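Local coordinates for RimK domain protein ATP-grasp (Sphaerobacter thermophilus, PDB 5I47) that belongs to the RimK-like ATP-grasp family and probably binds ATP to drive an amino acid ligation, perhaps in lysine biosynthesis or ribosomal protein S6 modification, at the interface of chains A and B. Numbering follows the deposited sequence. Chains: chain A/B, RimK domain protein ATP-grasp.

Contact 1: the interface of chains A and B. Residues chain A 111-112, 117, 121; chain B 39-41.
The methyl groups of A:Ala117 and B:Ala41 meet at the centre of this small patch, CB to CB 3.9 Å, where helix 115-125 of chain A lies against the face of strand 41-42 of chain B from which the alanine methyl projects. The sulfur of A:Cys112 closes in on the same methyl of B:Ala41, SG to CB 3.8 Å. Its chi1 of -53° sets SG beside the backbone N and opposite the carbonyl carbon, turned toward the helix, where the thiol can make a weak hydrogen bond to the carbonyl O of A:Ala117. One turn further along the helix, A:Ala121 lies more loosely against the patch, its CB 4.3 Å from CB of B:Ala41. The small side chains of A:Ala117, A:Ala121 and B:Ala41 probably let the helix come close to the partner's backbone.

Around this core the contacts become those of methyl and backbone. CB of A:Ala117 rests 3.2 Å from the carbonyl O of B:Leu40, and its flank reaches the carbonyl carbon of B:Lys39. On the strand side, the carbonyl O of A:Val111 lies 3.3 Å from CA of B:Ala41. A:Cys112 and B:Ala41 pair as an antiparallel beta bridge, so strand 109-112 of one chain runs against strand 41-42 of the other. The patch thereby seats the helix of one subunit on a strand joined across the chains and would help hold the two chains of the deposited pair together, if that is the biological dimer.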
ATOM      1  N   VAL A 111     -12.603 -10.393  -3.756  1.00 31.74           N
ATOM      2  CA  VAL A 111     -12.125  -9.024  -3.603  1.00 33.80           C
ATOM      3  C   VAL A 111     -13.273  -8.094  -3.982  1.00 33.81           C
ATOM      4  O   VAL A 111     -13.681  -8.040  -5.144  1.00 36.33           O
ATOM      5  CB  VAL A 111     -10.882  -8.759  -4.460  1.00 31.18           C
ATOM      6  CG1 VAL A 111     -10.149  -7.522  -3.960  1.00 28.26           C
ATOM      7  CG2 VAL A 111      -9.966  -9.974  -4.463  1.00 23.28           C
ATOM      8  N   CYS A 112     -13.797  -7.361  -3.003  1.00 29.67           N
ATOM      9  CA  CYS A 112     -14.985  -6.537  -3.183  1.00 30.93           C
ATOM     10  C   CYS A 112     -14.622  -5.067  -3.054  1.00 29.64           C
ATOM     11  O   CYS A 112     -14.004  -4.661  -2.064  1.00 28.69           O
ATOM     12  CB  CYS A 112     -16.054  -6.910  -2.158  1.00 37.08           C
ATOM     13  SG  CYS A 112     -16.412  -8.674  -2.165  1.00 46.79           S
ATOM     14  N   ALA A 117     -20.916  -5.079  -3.704  1.00 53.24           N
ATOM     15  CA  ALA A 117     -20.077  -6.238  -3.989  1.00 49.08           C
ATOM     16  C   ALA A 117     -19.866  -7.102  -2.755  1.00 47.13           C
ATOM     17  O   ALA A 117     -19.726  -8.325  -2.874  1.00 45.96           O
ATOM     18  CB  ALA A 117     -18.732  -5.785  -4.547  1.00 48.62           C
ATOM     19  N   ALA A 121     -20.871 -11.078  -2.614  1.00 64.59           N
ATOM     20  CA  ALA A 121     -19.946 -12.156  -2.286  1.00 64.93           C
ATOM     21  C   ALA A 121     -20.421 -12.943  -1.072  1.00 66.13           C
ATOM     22  O   ALA A 121     -20.292 -14.173  -1.035  1.00 67.07           O
ATOM     23  CB  ALA A 121     -18.547 -11.591  -2.046  1.00 61.13           C
TER
ATOM     24  N   LYS B  39     -19.750  -2.361  -7.452  1.00 48.34           N
ATOM     25  CA  LYS B  39     -20.455  -3.616  -7.664  1.00 50.23           C
ATOM     26  C   LYS B  39     -19.525  -4.748  -8.079  1.00 52.76           C
ATOM     27  O   LYS B  39     -20.003  -5.810  -8.491  1.00 56.54           O
ATOM     28  CB  LYS B  39     -21.555  -3.428  -8.715  1.00 58.55           C
ATOM     29  CG  LYS B  39     -21.031  -3.250 -10.135  1.00 69.85           C
ATOM     30  CD  LYS B  39     -21.979  -2.419 -11.001  1.00 75.45           C
ATOM     31  CE  LYS B  39     -21.365  -2.141 -12.379  1.00 70.88           C
ATOM     32  NZ  LYS B  39     -22.089  -1.079 -13.137  1.00 64.86           N
ATOM     33  N   LEU B  40     -18.214  -4.550  -7.981  1.00 50.54           N
ATOM     34  CA  LEU B  40     -17.234  -5.525  -8.447  1.00 46.49           C
ATOM     35  C   LEU B  40     -16.783  -6.395  -7.278  1.00 44.04           C
ATOM     36  O   LEU B  40     -16.126  -5.912  -6.350  1.00 43.79           O
ATOM     37  CB  LEU B  40     -16.046  -4.824  -9.102  1.00 43.15           C
ATOM     38  CG  LEU B  40     -16.304  -4.213 -10.481  1.00 37.97           C
ATOM     39  CD1 LEU B  40     -15.065  -3.509 -10.994  1.00 33.57           C
ATOM     40  CD2 LEU B  40     -16.742  -5.290 -11.454  1.00 37.47           C
ATOM     41  N   ALA B  41     -17.142  -7.676  -7.325  1.00 41.38           N
ATOM     42  CA  ALA B  41     -16.663  -8.694  -6.390  1.00 39.71           C
ATOM     43  C   ALA B  41     -15.830  -9.684  -7.202  1.00 41.91           C
ATOM     44  O   ALA B  41     -16.357 -10.649  -7.760  1.00 40.77           O
ATOM     45  CB  ALA B  41     -17.818  -9.383  -5.668  1.00 37.66           C
TER

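Contact 2: the interface of chains A and B. Residues chain A 93, 111, 113, 134; chain B 42, 44, 67, 71.
B:Leu71 and A:Val111 reach toward each other tip to tip, CD1 of the leucine standing 3.8 Å from CG1 of the valine. The same CD1 sits in plane at the edge of the A:Phe113 ring, 3.9 Å from CZ, while the other branch, CD2, meets the terminal methyl CE of A:Met93, a selenomethionine, at 3.9 Å. One leucine on helix 63-74 thus touches three side chains of chain A. A turn earlier on that helix, B:Val67 offers CG1 to CG of A:Met93 and to CZ of A:Phe113, and it faces CD1 of A:Leu134 end on at 4.0 Å from CG1.

Torsions explain how two of these groups get there. A:Met93 leaves its helix with CG opposite the backbone N (chi1 176°), then bends at chi2 and chi3, bringing CG beside CG1 of B:Val67 and CE beside CD2 of B:Leu71. Chi1 of A:Phe113 (-64°) aims CZ at helix 63-74, and chi2 (87°) turns the ring so that CD1 of B:Leu71 lies in its plane. An alanine in place of A:Phe113 would probably leave CD1 of B:Leu71 without the ring edge and CG1 of B:Val67 without its contact to CZ, and open a gap between the loop after strand 109-112 and helix 63-74 of the partner.

Further out, paired backbone bonds fix the register of A:Val111. Its N donates to the carbonyl O of B:Leu42 at 2.7 Å, and N of B:Leu42 returns a bond to O of A:Val111, also 2.7 Å, completing an antiparallel bridge. Beside it, the ring carbon CG of B:Pro44 lies 4.0 Å from CG2 of A:Val111.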
HETATM    1  N   MSE A  93      -3.824  -8.884   0.239  1.00 21.49           N
HETATM    2  CA  MSE A  93      -4.107  -9.138  -1.169  1.00 24.80           C
HETATM    3  C   MSE A  93      -2.909  -9.781  -1.848  1.00 26.10           C
HETATM    4  O   MSE A  93      -3.040 -10.785  -2.549  1.00 27.64           O
HETATM    5  CB  MSE A  93      -4.479  -7.842  -1.892  1.00 27.54           C
HETATM    6  CG  MSE A  93      -4.700  -8.013  -3.388  1.00 36.73           C
HETATM    7 SE   MSE A  93      -6.228  -9.161  -3.810  1.00 50.17          SE
HETATM    8  CE  MSE A  93      -5.321 -10.635  -4.720  1.00 46.35           C
ATOM      9  N   VAL A 111     -12.603 -10.393  -3.756  1.00 31.74           N
ATOM     10  CA  VAL A 111     -12.125  -9.024  -3.603  1.00 33.80           C
ATOM     11  C   VAL A 111     -13.273  -8.094  -3.982  1.00 33.81           C
ATOM     12  O   VAL A 111     -13.681  -8.040  -5.144  1.00 36.33           O
ATOM     13  CB  VAL A 111     -10.882  -8.759  -4.460  1.00 31.18           C
ATOM     14  CG1 VAL A 111     -10.149  -7.522  -3.960  1.00 28.26           C
ATOM     15  CG2 VAL A 111      -9.966  -9.974  -4.463  1.00 23.28           C
ATOM     16  N   PHE A 113     -15.023  -4.270  -4.045  1.00 31.34           N
ATOM     17  CA  PHE A 113     -14.636  -2.867  -4.123  1.00 33.93           C
ATOM     18  C   PHE A 113     -15.793  -1.922  -3.817  1.00 37.38           C
ATOM     19  O   PHE A 113     -15.750  -0.750  -4.203  1.00 33.45           O
ATOM     20  CB  PHE A 113     -14.041  -2.565  -5.500  1.00 31.40           C
ATOM     21  CG  PHE A 113     -12.767  -3.315  -5.782  1.00 32.53           C
ATOM     22  CD1 PHE A 113     -12.803  -4.590  -6.323  1.00 32.64           C
ATOM     23  CD2 PHE A 113     -11.535  -2.750  -5.489  1.00 31.93           C
ATOM     24  CE1 PHE A 113     -11.636  -5.284  -6.572  1.00 34.79           C
ATOM     25  CE2 PHE A 113     -10.365  -3.439  -5.736  1.00 28.52           C
ATOM     26  CZ  PHE A 113     -10.416  -4.708  -6.276  1.00 32.27           C
ATOM     27  N   LEU A 134      -7.701  -4.760   2.854  1.00 29.35           N
ATOM     28  CA  LEU A 134      -6.706  -5.232   1.895  1.00 29.16           C
ATOM     29  C   LEU A 134      -5.309  -5.272   2.506  1.00 29.23           C
ATOM     30  O   LEU A 134      -4.542  -6.209   2.252  1.00 28.02           O
ATOM     31  CB  LEU A 134      -6.722  -4.358   0.645  1.00 22.82           C
ATOM     32  CG  LEU A 134      -7.943  -4.542  -0.255  1.00 25.63           C
ATOM     33  CD1 LEU A 134      -7.830  -3.657  -1.492  1.00 21.47           C
ATOM     34  CD2 LEU A 134      -8.103  -6.008  -0.649  1.00 27.57           C
TER
ATOM     35  N   LEU B  42     -14.522  -9.442  -7.258  1.00 45.11           N
ATOM     36  CA  LEU B  42     -13.620 -10.194  -8.118  1.00 40.84           C
ATOM     37  C   LEU B  42     -13.110 -11.453  -7.429  1.00 37.69           C
ATOM     38  O   LEU B  42     -12.874 -11.474  -6.217  1.00 35.14           O
ATOM     39  CB  LEU B  42     -12.436  -9.326  -8.546  1.00 37.19           C
ATOM     40  CG  LEU B  42     -12.586  -8.485  -9.815  1.00 39.56           C
ATOM     41  CD1 LEU B  42     -13.828  -7.612  -9.773  1.00 37.01           C
ATOM     42  CD2 LEU B  42     -11.344  -7.630 -10.030  1.00 43.86           C
ATOM     43  N   PRO B  44     -10.034 -14.030  -7.035  1.00 42.00           N
ATOM     44  CA  PRO B  44      -8.585 -14.027  -7.296  1.00 39.12           C
ATOM     45  C   PRO B  44      -8.135 -15.109  -8.260  1.00 44.47           C
ATOM     46  O   PRO B  44      -7.156 -14.907  -8.989  1.00 46.85           O
ATOM     47  CB  PRO B  44      -7.980 -14.234  -5.902  1.00 38.85           C
ATOM     48  CG  PRO B  44      -9.045 -13.791  -4.957  1.00 42.94           C
ATOM     49  CD  PRO B  44     -10.340 -14.163  -5.603  1.00 44.11           C
ATOM     50  N   VAL B  67      -4.846  -2.014  -6.780  1.00 26.53           N
ATOM     51  CA  VAL B  67      -5.213  -3.416  -6.581  1.00 23.46           C
ATOM     52  C   VAL B  67      -6.178  -3.871  -7.669  1.00 24.61           C
ATOM     53  O   VAL B  67      -6.071  -4.989  -8.187  1.00 27.12           O
ATOM     54  CB  VAL B  67      -5.813  -3.617  -5.175  1.00 22.34           C
ATOM     55  CG1 VAL B  67      -6.571  -4.935  -5.096  1.00 21.80           C
ATOM     56  CG2 VAL B  67      -4.722  -3.570  -4.115  1.00 23.12           C
ATOM     57  N   LEU B  71      -5.480  -6.820 -10.475  1.00 22.93           N
ATOM     58  CA  LEU B  71      -6.348  -7.988 -10.578  1.00 24.08           C
ATOM     59  C   LEU B  71      -6.893  -8.135 -11.990  1.00 27.19           C
ATOM     60  O   LEU B  71      -6.802  -9.209 -12.597  1.00 29.94           O
ATOM     61  CB  LEU B  71      -7.492  -7.878  -9.568  1.00 21.32           C
ATOM     62  CG  LEU B  71      -7.189  -8.335  -8.148  1.00 22.48           C
ATOM     63  CD1 LEU B  71      -8.223  -7.790  -7.184  1.00 23.77           C
ATOM     64  CD2 LEU B  71      -7.147  -9.855  -8.098  1.00 23.94           C
TER

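The centres of the C-alpha atoms of contact 1 and contact 2 lie about 8 Å apart, and A:Val111 belongs to both. Strand 109-112 of chain A and strand 41-42 of chain B run through the two as one intermolecular ribbon. Contact 1 brings in helix 115-125 of chain A, and contact 2 helix 63-74 of chain B together with helix 92-101 of chain A. Contact 2 buries more surface, 209 Å² against 60 Å². Because the interface is two-fold symmetric, both recur with the chains exchanged, which is consistent with a dimer, although the structure alone does not show that the protein dimerises in solution.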